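Local coordinates for protein 2,3-dihydroxybenzoate-AMP ligase (Mycobacterium smegmatis, PDB 5KEI) that belongs to the ANL superfamily, with a large AMP-binding region followed by the smaller C-terminal domain of AMP-binding enzymes, at residues A[60-63]-A[69-72]; A[62-67]-A[74-79]; A[106-111]-A[276-281]; A[248-253]-A[288-293]; A[257-262]-A[298-303]. All blocks are in the same frame, centred on the assembly; numbering follows the deposited sequence.

Overall arrangement
All five contacts lie in the large AMP-binding region, and each involves the same nine-stranded mixed beta sheet. Interactions 1 and 2 share Ile62 and Ala63, and their centres are only 4 Å apart. They form the hairpin at one edge of the sheet and its packing on helix 73-88. Interaction 3 lies about 10 Å from interaction 2, centre to centre, and is tied to it by Asp66 OD2 to Ala106 N at 2.7 Å. Interactions 3, 4 and 5 follow across neighbouring strands 275-278, 248-251 and 298-301, with successive centres 12 Å apart. Interactions 1 and 5 are the furthest apart, with centres about 21 Å from each other, and do not meet.

Interaction 1. Residues A[60-63]-A[69-72]; sequences DHIA and HRHT
The beta hairpin of strands 62-65 and 70-72 is joined here at its open end, where Ile62 and Thr72 form an antiparallel non-hydrogen-bonded pair. Their CA atoms are 4.0 Å apart and their side chains diverge. Next to this pair, Ala63 N donates to His71 O at 2.7 Å. The donor lies in the carbonyl plane, and the angle at the hydrogen is 156°. On the other flank, Thr72 CA approaches His61 O at 3.2 Å in a CA-H...O contact. It is bent, with 127° at the hydrogen.

The apolar part is one pair of methyls. Ile62 CD1 meets CG2 of Thr72 at 3.8 Å, and the two side chains cross obliquely. Ile62 CG1 lies beside its own backbone N, and the second torsion (chi2 -62°) turns CD1 back toward Thr72. Two other methyls rest against backbone oxygens. Thr72 CG2 is 3.7 Å from Asp60 O, and Ala63 CB is 3.5 Å from His71 O.

Thr72 is the N-cap of the helix that follows, and its OG1 is bonded there instead of across the hairpin. Strand 70-72 is one of the two outermost strands of the nine-stranded sheet within the chain. Strand 275-278 lies on the other side of strand 62-65 and bonds to Ala63 through Thr276. Helix 73-88 touches Ala63 through Tyr73 and His71 through Leu79.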
# COMPACT_ATOMS: atom_id res chain seq x y z
N ASP A 60 4.09 -25.23 18.12
CA ASP A 60 5.52 -25.48 18.13
C ASP A 60 6.18 -25.43 16.74
O ASP A 60 7.39 -25.63 16.62
CB ASP A 60 5.77 -26.82 18.81
CG ASP A 60 5.13 -26.87 20.21
OD1 ASP A 60 5.45 -25.98 21.03
OD2 ASP A 60 4.28 -27.76 20.47
N HIS A 61 5.39 -25.14 15.71
CA HIS A 61 5.94 -24.80 14.39
C HIS A 61 6.70 -23.47 14.49
O HIS A 61 6.31 -22.57 15.23
CB HIS A 61 4.83 -24.68 13.32
CG HIS A 61 4.30 -26.00 12.82
ND1 HIS A 61 3.97 -27.04 13.66
CD2 HIS A 61 4.03 -26.42 11.56
CE1 HIS A 61 3.52 -28.06 12.94
NE2 HIS A 61 3.55 -27.71 11.67
N ILE A 62 7.80 -23.36 13.75
CA ILE A 62 8.53 -22.11 13.69
C ILE A 62 7.69 -21.06 12.97
O ILE A 62 7.20 -21.31 11.88
CB ILE A 62 9.87 -22.28 12.97
CG1 ILE A 62 10.68 -23.40 13.63
CG2 ILE A 62 10.64 -20.99 13.00
CD1 ILE A 62 11.02 -23.12 15.07
N ALA A 63 7.50 -19.90 13.59
CA ALA A 63 6.64 -18.88 13.01
C ALA A 63 7.46 -17.90 12.17
O ALA A 63 7.12 -17.62 11.02
CB ALA A 63 5.86 -18.15 14.09
N HIS A 69 17.73 -14.83 15.27
CA HIS A 69 16.64 -15.35 16.09
C HIS A 69 15.68 -16.22 15.33
O HIS A 69 15.64 -16.19 14.10
CB HIS A 69 15.86 -14.20 16.72
CG HIS A 69 16.72 -13.17 17.37
ND1 HIS A 69 17.25 -13.34 18.63
CD2 HIS A 69 17.14 -11.96 16.94
CE1 HIS A 69 17.97 -12.28 18.95
NE2 HIS A 69 17.92 -11.42 17.94
N ARG A 70 14.89 -16.98 16.07
CA ARG A 70 13.75 -17.70 15.50
C ARG A 70 12.74 -17.96 16.61
O ARG A 70 13.11 -18.30 17.74
CB ARG A 70 14.19 -19.00 14.80
CG ARG A 70 14.27 -20.25 15.68
CD ARG A 70 15.33 -21.25 15.20
NE ARG A 70 16.69 -20.74 15.39
CZ ARG A 70 17.47 -20.99 16.45
NH1 ARG A 70 18.69 -20.46 16.51
NH2 ARG A 70 17.05 -21.76 17.44
N HIS A 71 11.46 -17.77 16.30
CA HIS A 71 10.39 -17.95 17.27
C HIS A 71 9.33 -18.92 16.75
O HIS A 71 8.89 -18.84 15.61
CB HIS A 71 9.75 -16.60 17.59
CG HIS A 71 10.70 -15.53 17.98
ND1 HIS A 71 11.69 -15.72 18.95
CD2 HIS A 71 10.88 -14.26 17.56
CE1 HIS A 71 12.39 -14.63 19.09
NE2 HIS A 71 11.91 -13.70 18.25
N THR A 72 8.93 -19.86 17.60
CA THR A 72 7.78 -20.70 17.32
C THR A 72 6.51 -19.85 17.47
O THR A 72 6.56 -18.75 18.02
CB THR A 72 7.70 -21.90 18.27
OG1 THR A 72 7.49 -21.42 19.60
CG2 THR A 72 8.98 -22.71 18.23

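Interaction 2. Residues A[62-67]-A[74-79]; sequences IAVIDA and AELDRL
Apolar packing carries this contact, and one methyl does nearly all of it. Leu76 CD2 reaches Ala63 CB at 3.9 Å and Val64 CG1 at 4.0 Å. Val64 CG2 is only slightly further from Leu76 CD2, at 4.2 Å. The leucine therefore sets a single branch against both residues. The Val64 and Leu76 side chains cross at about a right angle. With CG trans to the backbone N (chi1 175°), Leu76 carries this branch from the helix toward the strand. The nearest CA atoms, those of Ala63 and Leu76, are 7.2 Å apart. Leu51 of helix 49-57 and Val110 of helix 107-117 also pack on Leu76, which is buried.

Two consecutive strand residues would normally point to different faces of the sheet. Here a classic beta bulge brings Ala63 and Val64 round to the helix together. Both residues face His71 on strand 70-72, and both are hydrogen-bonded to its backbone. The backbone of Ala63 takes a helix-like psi of -50°, as is usual at the first position of such a bulge.

The polar interactions lie on the helix and its N-terminus. Within the helix, Leu79 N donates to Glu75 O at 3.2 Å. Glu75 OE1 accepts from the N of the N-cap residue Thr72, as in a capping box. Asp77 forms salt bridges with Arg52 and Arg117.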
# COMPACT_ATOMS: atom_id res chain seq x y z
N ILE A 62 7.80 -23.36 13.75
CA ILE A 62 8.53 -22.11 13.69
C ILE A 62 7.69 -21.06 12.97
O ILE A 62 7.20 -21.31 11.88
CB ILE A 62 9.87 -22.28 12.97
CG1 ILE A 62 10.68 -23.40 13.63
CG2 ILE A 62 10.64 -20.99 13.00
CD1 ILE A 62 11.02 -23.12 15.07
N ALA A 63 7.50 -19.90 13.59
CA ALA A 63 6.64 -18.88 13.01
C ALA A 63 7.46 -17.90 12.17
O ALA A 63 7.12 -17.62 11.02
CB ALA A 63 5.86 -18.15 14.09
N VAL A 64 8.53 -17.37 12.76
CA VAL A 64 9.34 -16.36 12.11
C VAL A 64 10.83 -16.66 12.31
O VAL A 64 11.21 -17.22 13.33
CB VAL A 64 9.00 -14.96 12.66
CG1 VAL A 64 7.58 -14.54 12.24
CG2 VAL A 64 9.11 -14.95 14.18
N ILE A 65 11.65 -16.34 11.31
CA ILE A 65 13.10 -16.55 11.40
C ILE A 65 13.84 -15.33 10.88
O ILE A 65 13.40 -14.71 9.91
CB ILE A 65 13.59 -17.79 10.58
CG1 ILE A 65 12.73 -19.02 10.85
CG2 ILE A 65 15.03 -18.10 10.89
CD1 ILE A 65 13.32 -20.29 10.25
N ASP A 66 14.95 -14.96 11.52
CA ASP A 66 15.90 -14.03 10.91
C ASP A 66 17.30 -14.53 11.22
O ASP A 66 17.46 -15.62 11.78
CB ASP A 66 15.70 -12.56 11.36
CG ASP A 66 15.83 -12.36 12.88
OD1 ASP A 66 16.64 -13.04 13.54
OD2 ASP A 66 15.12 -11.47 13.42
N ALA A 67 18.31 -13.74 10.86
CA ALA A 67 19.71 -14.13 10.95
C ALA A 67 20.10 -14.66 12.33
O ALA A 67 20.84 -15.65 12.44
CB ALA A 67 20.59 -12.95 10.58
N ALA A 74 4.02 -20.35 19.41
CA ALA A 74 3.70 -20.20 20.83
C ALA A 74 4.56 -19.12 21.47
O ALA A 74 4.08 -18.28 22.24
CB ALA A 74 3.86 -21.52 21.57
N GLU A 75 5.85 -19.13 21.14
CA GLU A 75 6.78 -18.12 21.61
C GLU A 75 6.46 -16.73 21.08
O GLU A 75 6.58 -15.75 21.81
CB GLU A 75 8.21 -18.52 21.22
CG GLU A 75 8.67 -19.77 21.96
CD GLU A 75 9.92 -20.41 21.37
OE1 GLU A 75 10.47 -19.87 20.39
OE2 GLU A 75 10.33 -21.47 21.91
N LEU A 76 6.04 -16.64 19.81
CA LEU A 76 5.71 -15.34 19.20
C LEU A 76 4.41 -14.77 19.80
O LEU A 76 4.30 -13.56 20.02
CB LEU A 76 5.59 -15.47 17.67
CG LEU A 76 5.13 -14.25 16.87
CD1 LEU A 76 5.98 -13.02 17.17
CD2 LEU A 76 5.12 -14.55 15.37
N ASP A 77 3.45 -15.64 20.07
CA ASP A 77 2.18 -15.25 20.68
C ASP A 77 2.36 -14.59 22.05
O ASP A 77 1.63 -13.65 22.38
CB ASP A 77 1.28 -16.48 20.81
CG ASP A 77 -0.20 -16.12 20.90
OD1 ASP A 77 -0.62 -15.15 20.23
OD2 ASP A 77 -0.93 -16.79 21.65
N ARG A 78 3.31 -15.08 22.85
CA ARG A 78 3.59 -14.51 24.17
C ARG A 78 4.30 -13.16 24.04
O ARG A 78 3.98 -12.21 24.75
CB ARG A 78 4.44 -15.46 25.02
CG ARG A 78 3.76 -16.75 25.41
CD ARG A 78 4.72 -17.68 26.14
NE ARG A 78 4.49 -19.09 25.82
CZ ARG A 78 5.41 -19.92 25.32
NH1 ARG A 78 6.65 -19.49 25.10
NH2 ARG A 78 5.10 -21.18 25.06
N LEU A 79 5.27 -13.10 23.13
CA LEU A 79 6.02 -11.89 22.88
C LEU A 79 5.10 -10.73 22.51
O LEU A 79 5.25 -9.64 23.04
CB LEU A 79 7.04 -12.11 21.77
CG LEU A 79 8.22 -12.97 22.19
CD1 LEU A 79 9.10 -13.25 20.97
CD2 LEU A 79 9.00 -12.27 23.28

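Interaction 3. Residues A[106-111]-A[276-281]; sequences AEFAVA and TVFTTD
The rings of Phe108 and Phe278 meet obliquely, neither squarely on a face nor at an edge. Phe278 CE2 lies 3.9 Å from Phe108 CD2 and 4.1 Å from Phe108 CB. The two side chains cross at about a right angle. Ala106 touches the carbon para to that contact, again obliquely: its CA is 4.0 Å from Phe278 CD1. Both residues approach the Phe278 ring from the same side of its plane, near opposite ring carbons. Phe278 CG is turned to the side of its own backbone N (chi1 -65°). In Phe108 the ring swings away from its N (chi1 171°), which brings it off the helix toward the strand.

Local bonds shape the backbone on each segment. Ala109 N donates to Ala106 O at 3.0 Å. Past the strand, Asp281 N donates to Thr279 OG1 at 3.0 Å, which makes an ST turn.

Val64 of strand 62-65 and Ala255 also pack on Phe278. Helix 107-117 connects strands 97-101 and 121-124 of the seven-stranded sheet in the chain. All three touching residues are buried. The contact is purely apolar and undirected. It packs a helix belonging to the layer of one sheet against strand 275-278 of the other, nine-stranded sheet, probably through shape fit and exclusion of water.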
# COMPACT_ATOMS: atom_id res chain seq x y z
N ALA A 106 12.76 -10.52 12.67
CA ALA A 106 11.66 -11.23 13.33
C ALA A 106 10.89 -10.25 14.21
O ALA A 106 9.68 -10.37 14.37
CB ALA A 106 12.17 -12.39 14.16
N GLU A 107 11.60 -9.27 14.75
CA GLU A 107 11.02 -8.27 15.64
C GLU A 107 9.89 -7.47 14.96
O GLU A 107 9.05 -6.87 15.64
CB GLU A 107 12.11 -7.34 16.15
CG GLU A 107 11.76 -6.59 17.42
CD GLU A 107 11.44 -7.52 18.60
OE1 GLU A 107 11.95 -8.66 18.64
OE2 GLU A 107 10.67 -7.10 19.48
N PHE A 108 9.87 -7.47 13.63
CA PHE A 108 8.82 -6.77 12.89
C PHE A 108 7.46 -7.40 13.24
O PHE A 108 6.47 -6.68 13.43
CB PHE A 108 9.08 -6.81 11.36
CG PHE A 108 7.93 -6.30 10.52
CD1 PHE A 108 7.83 -4.95 10.21
CD2 PHE A 108 6.95 -7.16 10.06
CE1 PHE A 108 6.77 -4.49 9.45
CE2 PHE A 108 5.89 -6.70 9.31
CZ PHE A 108 5.80 -5.37 8.99
N ALA A 109 7.44 -8.73 13.34
CA ALA A 109 6.25 -9.47 13.74
C ALA A 109 5.88 -9.19 15.20
O ALA A 109 4.70 -9.12 15.52
CB ALA A 109 6.44 -11.00 13.51
N VAL A 110 6.88 -9.06 16.07
CA VAL A 110 6.64 -8.76 17.48
C VAL A 110 5.97 -7.39 17.62
O VAL A 110 5.00 -7.25 18.36
CB VAL A 110 7.93 -8.78 18.31
CG1 VAL A 110 7.63 -8.55 19.78
CG2 VAL A 110 8.69 -10.08 18.08
N ALA A 111 6.47 -6.40 16.88
CA ALA A 111 5.87 -5.07 16.86
C ALA A 111 4.45 -5.04 16.26
O ALA A 111 3.56 -4.39 16.81
CB ALA A 111 6.77 -4.12 16.10
N THR A 276 7.99 -18.10 8.20
CA THR A 276 8.39 -16.91 7.48
C THR A 276 9.83 -16.53 7.85
O THR A 276 10.19 -16.50 9.04
CB THR A 276 7.44 -15.73 7.79
OG1 THR A 276 6.16 -15.98 7.18
CG2 THR A 276 8.01 -14.42 7.26
N VAL A 277 10.64 -16.27 6.84
CA VAL A 277 12.05 -15.88 7.01
C VAL A 277 12.31 -14.46 6.55
O VAL A 277 12.11 -14.15 5.39
CB VAL A 277 12.99 -16.80 6.21
CG1 VAL A 277 14.40 -16.31 6.36
CG2 VAL A 277 12.84 -18.27 6.66
N PHE A 278 12.77 -13.59 7.46
CA PHE A 278 13.13 -12.21 7.12
C PHE A 278 14.59 -12.11 6.67
O PHE A 278 15.45 -12.80 7.21
CB PHE A 278 12.91 -11.28 8.32
CG PHE A 278 11.47 -11.15 8.73
CD1 PHE A 278 10.87 -12.12 9.50
CD2 PHE A 278 10.72 -10.05 8.35
CE1 PHE A 278 9.55 -12.01 9.87
CE2 PHE A 278 9.39 -9.93 8.73
CZ PHE A 278 8.81 -10.91 9.49
N THR A 279 14.87 -11.27 5.68
CA THR A 279 16.25 -11.01 5.28
C THR A 279 16.48 -9.54 5.00
O THR A 279 15.61 -8.83 4.51
CB THR A 279 16.70 -11.82 4.02
OG1 THR A 279 18.04 -11.45 3.67
CG2 THR A 279 15.77 -11.56 2.80
N THR A 280 17.69 -9.11 5.31
CA THR A 280 18.13 -7.73 5.17
C THR A 280 18.76 -7.54 3.81
O THR A 280 18.85 -6.43 3.28
CB THR A 280 19.15 -7.40 6.29
OG1 THR A 280 18.49 -7.46 7.57
CG2 THR A 280 19.77 -6.03 6.10
N ASP A 281 19.17 -8.67 3.23
CA ASP A 281 19.90 -8.64 1.98
C ASP A 281 19.31 -9.62 0.96
O ASP A 281 19.62 -10.82 0.98
CB ASP A 281 21.37 -8.96 2.25
CG ASP A 281 22.27 -8.60 1.08
OD1 ASP A 281 21.77 -8.07 0.06
OD2 ASP A 281 23.49 -8.84 1.21

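Interaction 4. Residues A[248-253]-A[288-293]; sequences VYLVAL and FAAIDE
Strand 248-251 and helix 284-294 come closest at Leu250 and Ile291, whose CA atoms are 7.7 Å apart. The strand segment is extended, and it leaves the strand conformation at Ala252. The helix is regular here: Glu293 N donates to Ala289 O at 3.0 Å and Asp292 N to Phe288 O at 3.2 Å. The helix leads from strand 275-278 to strand 298-301. These two are parallel and have strand 248-251 between them in the sheet. The unit is a beta-alpha-beta crossover whose helix packs over the middle strand.

Leu250 is the strand residue that makes the contact, and it uses both methyls. Leu250 CD1 lies 4.4 Å from Ala290 CB. Leu250 CD2 lies 4.3 Å from Ile291 CG1. The fork of the leucine thus spans two consecutive helix residues. Ala290 points its CB at the strand. The CB of Ile291 points along the flank, and its CG1 is the atom that meets Leu250 CD2.

Val277, Thr279 and Val296 also touch the Leu250 side chain, and Val296 touches Ile291 as well. The Leu250 backbone is bonded to Ala298, and its O accepts a bond from Thr299 OG1. The directional bonds of Leu250 are therefore those to its neighbour strand. The helix contact is apolar, with fairly long distances, and implies light, non-directional packing.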
# COMPACT_ATOMS: atom_id res chain seq x y z
N VAL A 248 7.93 -22.34 3.41
CA VAL A 248 8.84 -21.41 4.07
C VAL A 248 8.95 -20.16 3.20
O VAL A 248 9.59 -20.20 2.15
CB VAL A 248 10.23 -22.05 4.31
CG1 VAL A 248 11.13 -21.11 5.07
CG2 VAL A 248 10.07 -23.39 5.05
N TYR A 249 8.30 -19.08 3.61
CA TYR A 249 8.24 -17.85 2.80
C TYR A 249 9.35 -16.87 3.17
O TYR A 249 9.58 -16.57 4.34
CB TYR A 249 6.86 -17.19 2.95
CG TYR A 249 6.71 -15.86 2.26
CD1 TYR A 249 6.46 -15.78 0.90
CD2 TYR A 249 6.80 -14.67 2.99
CE1 TYR A 249 6.32 -14.53 0.26
CE2 TYR A 249 6.67 -13.42 2.36
CZ TYR A 249 6.43 -13.36 1.01
OH TYR A 249 6.29 -12.14 0.39
N LEU A 250 10.06 -16.38 2.16
CA LEU A 250 11.17 -15.47 2.40
C LEU A 250 10.74 -14.04 2.12
O LEU A 250 10.34 -13.71 1.00
CB LEU A 250 12.37 -15.83 1.54
CG LEU A 250 13.56 -14.87 1.52
CD1 LEU A 250 14.42 -15.03 2.78
CD2 LEU A 250 14.39 -15.08 0.27
N VAL A 251 10.79 -13.20 3.15
CA VAL A 251 10.45 -11.79 3.04
C VAL A 251 11.66 -11.04 2.53
O VAL A 251 12.57 -10.72 3.29
CB VAL A 251 9.99 -11.22 4.39
CG1 VAL A 251 9.70 -9.71 4.28
CG2 VAL A 251 8.76 -11.98 4.89
N ALA A 252 11.68 -10.78 1.23
CA ALA A 252 12.82 -10.14 0.60
C ALA A 252 12.57 -8.64 0.36
O ALA A 252 13.49 -7.83 0.37
CB ALA A 252 13.16 -10.84 -0.71
N LEU A 253 11.31 -8.30 0.13
CA LEU A 253 10.88 -6.91 0.01
C LEU A 253 10.68 -6.29 1.41
O LEU A 253 10.64 -7.02 2.40
CB LEU A 253 9.60 -6.85 -0.81
CG LEU A 253 9.81 -7.38 -2.23
CD1 LEU A 253 8.47 -7.80 -2.87
CD2 LEU A 253 10.54 -6.33 -3.07
N PHE A 288 20.25 -16.72 -2.11
CA PHE A 288 20.49 -18.13 -2.43
C PHE A 288 20.98 -18.90 -1.20
O PHE A 288 20.68 -20.09 -1.03
CB PHE A 288 21.52 -18.29 -3.56
CG PHE A 288 21.07 -17.74 -4.89
CD1 PHE A 288 19.74 -17.42 -5.12
CD2 PHE A 288 21.99 -17.53 -5.90
CE1 PHE A 288 19.34 -16.91 -6.36
CE2 PHE A 288 21.60 -17.02 -7.13
CZ PHE A 288 20.27 -16.71 -7.36
N ALA A 289 21.76 -18.21 -0.37
CA ALA A 289 22.27 -18.77 0.87
C ALA A 289 21.15 -19.03 1.86
O ALA A 289 21.08 -20.13 2.44
CB ALA A 289 23.30 -17.84 1.48
N ALA A 290 20.29 -18.03 2.06
CA ALA A 290 19.13 -18.12 2.96
C ALA A 290 18.13 -19.20 2.53
O ALA A 290 17.59 -19.92 3.37
CB ALA A 290 18.42 -16.77 3.04
N ILE A 291 17.89 -19.31 1.22
CA ILE A 291 16.98 -20.29 0.66
C ILE A 291 17.46 -21.70 0.91
O ILE A 291 16.66 -22.58 1.28
CB ILE A 291 16.79 -20.12 -0.86
CG1 ILE A 291 16.21 -18.75 -1.19
CG2 ILE A 291 15.87 -21.22 -1.42
CD1 ILE A 291 15.92 -18.57 -2.66
N ASP A 292 18.75 -21.95 0.72
CA ASP A 292 19.25 -23.30 0.90
C ASP A 292 19.21 -23.63 2.40
O ASP A 292 18.73 -24.71 2.79
CB ASP A 292 20.66 -23.47 0.29
CG ASP A 292 21.32 -24.80 0.65
OD1 ASP A 292 21.18 -25.77 -0.14
OD2 ASP A 292 22.01 -24.88 1.69
N GLU A 293 19.64 -22.69 3.23
CA GLU A 293 19.70 -22.92 4.67
C GLU A 293 18.32 -23.17 5.31
O GLU A 293 18.18 -24.09 6.11
CB GLU A 293 20.38 -21.75 5.39
CG GLU A 293 20.55 -22.01 6.88
CD GLU A 293 21.21 -20.86 7.63
OE1 GLU A 293 21.90 -20.03 6.99
OE2 GLU A 293 21.04 -20.80 8.87

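Interaction 5. Residues A[257-262]-A[298-303]; sequences HNFPLA and ATALVP
Phe259 is the residue of helix 258-262 that packs on Ala300 and on the carbonyl oxygen of Leu301, and His257 caps its backbone N. His257 is the N-cap of the helix. Its ND1 accepts from Phe259 N at 2.9 Å in a nearly straight bond of 172°. The donor lies close to the imidazole plane, 14° out of it. Asn258 is bonded through OD1 to Tyr230 OH.

Phe259 has its first torsion near trans (chi1 -171°), which sends the ring toward strand 298-301. Ala300 CB sits over one face of this ring in a CH-pi contact, 4.0 Å from the centroid. Of the ring atoms it lies nearest Phe259 CZ, at 3.7 Å. At the ring edge, Leu301 O is 3.8 Å from Phe259 CE2, near the ring plane. Pro260 packs on Tyr249 and Leu253. At Leu261 the chain is still helical, and Ala262 N donates to Asn258 O at 2.9 Å.

Leu253 also touches Phe259, and Tyr249 touches Ala300. The ring offers its face to a methyl and its edge to a carbonyl oxygen. The edge hydrogens are slightly positive, so the second approach is probably mildly favourable electrostatically.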
# COMPACT_ATOMS: atom_id res chain seq x y z
N HIS A 257 5.44 -3.30 3.38
CA HIS A 257 4.69 -3.14 2.15
C HIS A 257 3.60 -4.21 2.04
O HIS A 257 3.84 -5.37 2.38
CB HIS A 257 5.62 -3.20 0.94
CG HIS A 257 4.96 -2.79 -0.34
ND1 HIS A 257 4.10 -3.61 -1.05
CD2 HIS A 257 5.01 -1.62 -1.04
CE1 HIS A 257 3.67 -2.98 -2.12
NE2 HIS A 257 4.20 -1.77 -2.14
N ASN A 258 2.43 -3.81 1.56
CA ASN A 258 1.31 -4.72 1.33
C ASN A 258 1.73 -6.07 0.73
O ASN A 258 1.27 -7.13 1.17
CB ASN A 258 0.29 -4.04 0.42
CG ASN A 258 -1.01 -4.81 0.35
OD1 ASN A 258 -1.43 -5.43 1.33
ND2 ASN A 258 -1.67 -4.77 -0.80
N PHE A 259 2.63 -6.03 -0.25
CA PHE A 259 2.92 -7.22 -1.04
C PHE A 259 3.55 -8.34 -0.18
O PHE A 259 2.99 -9.43 -0.14
CB PHE A 259 3.80 -6.82 -2.24
CG PHE A 259 4.00 -7.92 -3.26
CD1 PHE A 259 3.17 -9.03 -3.30
CD2 PHE A 259 5.04 -7.83 -4.18
CE1 PHE A 259 3.35 -10.03 -4.23
CE2 PHE A 259 5.25 -8.85 -5.12
CZ PHE A 259 4.38 -9.95 -5.15
N PRO A 260 4.69 -8.09 0.53
CA PRO A 260 5.16 -9.18 1.40
C PRO A 260 4.48 -9.22 2.77
O PRO A 260 4.81 -10.09 3.59
CB PRO A 260 6.64 -8.88 1.59
CG PRO A 260 6.71 -7.36 1.50
CD PRO A 260 5.65 -6.96 0.50
N LEU A 261 3.57 -8.29 3.05
CA LEU A 261 2.87 -8.32 4.32
C LEU A 261 1.63 -9.24 4.28
O LEU A 261 1.36 -9.97 5.22
CB LEU A 261 2.47 -6.89 4.72
CG LEU A 261 1.82 -6.74 6.08
CD1 LEU A 261 2.72 -7.32 7.17
CD2 LEU A 261 1.52 -5.25 6.32
N ALA A 262 0.88 -9.22 3.18
CA ALA A 262 -0.38 -9.97 3.13
C ALA A 262 -0.78 -10.54 1.78
O ALA A 262 -1.91 -10.96 1.62
CB ALA A 262 -1.50 -9.07 3.64
N ALA A 298 9.04 -20.28 -1.05
CA ALA A 298 8.27 -19.19 -1.63
C ALA A 298 8.90 -17.84 -1.33
O ALA A 298 9.44 -17.62 -0.24
CB ALA A 298 6.81 -19.23 -1.11
N THR A 299 8.82 -16.92 -2.28
CA THR A 299 9.23 -15.55 -2.02
C THR A 299 8.57 -14.59 -3.00
O THR A 299 7.96 -15.01 -3.97
CB THR A 299 10.76 -15.39 -2.08
OG1 THR A 299 11.11 -14.07 -1.63
CG2 THR A 299 11.29 -15.60 -3.49
N ALA A 300 8.69 -13.30 -2.73
CA ALA A 300 8.14 -12.30 -3.62
C ALA A 300 9.22 -11.30 -3.95
O ALA A 300 9.98 -10.89 -3.07
CB ALA A 300 6.93 -11.61 -2.98
N LEU A 301 9.30 -10.94 -5.23
CA LEU A 301 10.31 -9.99 -5.71
C LEU A 301 9.68 -9.00 -6.69
O LEU A 301 8.52 -9.12 -7.06
CB LEU A 301 11.46 -10.72 -6.42
CG LEU A 301 12.22 -11.83 -5.69
CD1 LEU A 301 13.19 -12.52 -6.62
CD2 LEU A 301 12.94 -11.27 -4.48
N VAL A 302 10.49 -8.05 -7.12
CA VAL A 302 10.08 -7.07 -8.10
C VAL A 302 10.82 -7.50 -9.38
O VAL A 302 11.78 -8.27 -9.28
CB VAL A 302 10.43 -5.63 -7.61
CG1 VAL A 302 11.86 -5.22 -7.97
CG2 VAL A 302 9.41 -4.61 -8.07
N PRO A 303 10.35 -7.09 -10.58
CA PRO A 303 10.99 -7.59 -11.80
C PRO A 303 12.50 -7.32 -11.93
O PRO A 303 13.22 -8.22 -12.37
CB PRO A 303 10.24 -6.85 -12.91
CG PRO A 303 8.87 -6.65 -12.34
CD PRO A 303 9.09 -6.38 -10.88